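Long-range contact in phospholipase C-beta (PLC-beta) (Sepia officinalis, PDB 3QR0), which is a phospholipase C of the beta class, a multidomain protein with PH, EF-hand, TIM-barrel-type X and Y, and C2 regions and a bound calcium ion: residues S415-C420 / A505-A510. Residues are numbered along the deposited sequence; the frame is centred on the assembly and turned at random.
With CA (calcium ion), chain B.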
loop_
_atom_site.group_PDB
_atom_site.type_symbol
_atom_site.label_atom_id
_atom_site.label_comp_id
_atom_site.label_asym_id
_atom_site.label_seq_id
_atom_site.Cartn_x
_atom_site.Cartn_y
_atom_site.Cartn_z
ATOM N N SER A 415 16.774 12.960 0.234
ATOM C CA SER A 415 16.943 14.056 1.175
ATOM C C SER A 415 18.194 13.790 2.007
ATOM O O SER A 415 18.203 12.901 2.869
ATOM C CB SER A 415 15.701 14.190 2.066
ATOM O OG SER A 415 15.864 15.222 3.027
ATOM N N PHE A 416 19.254 14.543 1.717
ATOM C CA PHE A 416 20.506 14.464 2.458
ATOM C C PHE A 416 20.475 15.412 3.655
ATOM O O PHE A 416 20.251 16.609 3.506
ATOM C CB PHE A 416 21.698 14.832 1.568
ATOM C CG PHE A 416 22.175 13.711 0.681
ATOM C CD1 PHE A 416 23.475 13.239 0.777
ATOM C CD2 PHE A 416 21.326 13.130 -0.253
ATOM C CE1 PHE A 416 23.924 12.201 -0.050
ATOM C CE2 PHE A 416 21.760 12.095 -1.076
ATOM C CZ PHE A 416 23.062 11.633 -0.975
ATOM N N GLU A 417 20.693 14.866 4.842
ATOM C CA GLU A 417 21.011 15.674 6.007
ATOM C C GLU A 417 22.510 15.486 6.195
ATOM O O GLU A 417 22.966 14.457 6.690
ATOM C CB GLU A 417 20.223 15.211 7.225
ATOM C CG GLU A 417 20.249 16.181 8.377
ATOM C CD GLU A 417 19.694 15.572 9.649
ATOM O OE1 GLU A 417 18.527 15.127 9.638
ATOM O OE2 GLU A 417 20.430 15.534 10.656
ATOM N N ASN A 418 23.269 16.483 5.758
ATOM C CA ASN A 418 24.706 16.343 5.558
ATOM C C ASN A 418 25.513 16.899 6.730
ATOM O O ASN A 418 25.480 18.095 6.994
ATOM C CB ASN A 418 25.068 17.078 4.267
ATOM C CG ASN A 418 26.380 16.633 3.681
ATOM O OD1 ASN A 418 27.251 16.107 4.378
ATOM N ND2 ASN A 418 26.543 16.864 2.380
ATOM N N HIS A 419 26.235 16.030 7.432
ATOM C CA HIS A 419 27.097 16.463 8.536
ATOM C C HIS A 419 28.571 16.154 8.285
ATOM O O HIS A 419 29.386 16.249 9.196
ATOM C CB HIS A 419 26.646 15.816 9.846
ATOM C CG HIS A 419 25.221 16.098 10.186
ATOM N ND1 HIS A 419 24.836 17.218 10.889
ATOM C CD2 HIS A 419 24.084 15.425 9.893
ATOM C CE1 HIS A 419 23.522 17.218 11.023
ATOM N NE2 HIS A 419 23.042 16.141 10.429
ATOM N N CYS A 420 28.914 15.801 7.050
ATOM C CA CYS A 420 30.261 15.326 6.748
ATOM C C CYS A 420 31.258 16.457 6.520
ATOM O O CYS A 420 30.896 17.541 6.068
ATOM C CB CYS A 420 30.242 14.419 5.516
ATOM S SG CYS A 420 29.544 12.804 5.827
ATOM N N ALA A 505 18.599 20.555 12.384
ATOM C CA ALA A 505 18.705 21.997 12.646
ATOM C C ALA A 505 20.036 22.616 12.190
ATOM O O ALA A 505 20.085 23.800 11.866
ATOM C CB ALA A 505 18.492 22.274 14.137
ATOM N N LYS A 506 21.107 21.822 12.194
ATOM C CA LYS A 506 22.446 22.308 11.845
ATOM C C LYS A 506 23.211 21.261 11.040
ATOM O O LYS A 506 23.631 20.238 11.582
ATOM C CB LYS A 506 23.234 22.669 13.111
ATOM C CG LYS A 506 24.644 23.218 12.845
ATOM C CD LYS A 506 25.347 23.671 14.120
ATOM C CE LYS A 506 25.575 22.515 15.089
ATOM N NZ LYS A 506 26.537 22.866 16.172
ATOM N N GLU A 507 23.392 21.534 9.752
ATOM C CA GLU A 507 24.184 20.686 8.865
ATOM C C GLU A 507 25.539 21.325 8.608
ATOM O O GLU A 507 25.762 22.481 8.961
ATOM C CB GLU A 507 23.473 20.528 7.527
ATOM C CG GLU A 507 22.180 19.771 7.585
ATOM C CD GLU A 507 21.466 19.815 6.252
ATOM O OE1 GLU A 507 20.654 20.742 6.068
ATOM O OE2 GLU A 507 21.751 18.957 5.383
ATOM N N ALA A 508 26.430 20.576 7.963
ATOM C CA ALA A 508 27.709 21.117 7.515
ATOM C C ALA A 508 27.487 21.981 6.278
ATOM O O ALA A 508 26.458 21.865 5.611
ATOM C CB ALA A 508 28.676 19.991 7.196
ATOM N N GLU A 509 28.450 22.848 5.975
ATOM C CA GLU A 509 28.414 23.624 4.733
ATOM C C GLU A 509 28.614 22.653 3.580
ATOM O O GLU A 509 29.295 21.634 3.729
ATOM C CB GLU A 509 29.516 24.694 4.688
ATOM C CG GLU A 509 29.624 25.589 5.921
ATOM C CD GLU A 509 28.315 26.248 6.302
ATOM O OE1 GLU A 509 27.573 26.692 5.396
ATOM O OE2 GLU A 509 28.032 26.330 7.518
ATOM N N ALA A 510 28.023 22.962 2.433
ATOM C CA ALA A 510 28.117 22.082 1.282
ATOM C C ALA A 510 29.502 22.180 0.659
ATOM O O ALA A 510 30.035 23.276 0.474
ATOM C CB ALA A 510 27.047 22.429 0.255
HETATM CA CA CA B . 17.298 13.099 9.745
HETATM O O HOH W 1 17.298 13.340 12.191
HETATM O O HOH W 2 15.224 14.070 10.576
#
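The calcium site in the TIM-barrel-type X/Y region borders this contact, in which loop 505-510 runs past the end of the strand that supplies the ligand Glu417. Glu417 OE1 lies 2.4 Å from the calcium, whose shell also holds two waters, Asn339, Glu368 and Asp370. The other oxygen, OE2, accepts from His419 NE2 at 2.7 Å through its anti lone pair, with OE2 nearly in the plane of the imidazole; with the metal on OE1, and His419 NE2 and Thr503 OG1 on OE2, the carboxylate is held in its rotation. With chi1 at -57°, the His419 imidazole sits beside its own backbone N, and its CE1 edge meets Lys506 O at 3.1 Å, while ND1 makes no hydrogen bond there because the angle is poor.

Glu507 extends beyond CG along the strand, and its OE2 accepts a hydrogen bond from Asn418 N at 2.9 Å, almost straight at 170°, again by the anti lone pair. The same residue's carbonyl, Asn418 O, receives Ala508 N at 2.8 Å, so both polar backbone groups of Asn418 are bound by the loop. Asn418 OD1 accepts from Cys420 N (3.2 Å) in an Asx turn, while ND2 is hydrogen-bonded to Asn470 OD1, and Ala508 CB packs 3.5 Å from Cys420 O.

Strand 412-418 lies between parallel strands 366-372 and 466-469; Trp372 stacks on His419, helix 422-436 touches Asn418 and Ala508, and Met514 of helix 512-515 reaches Phe416 and Asn418.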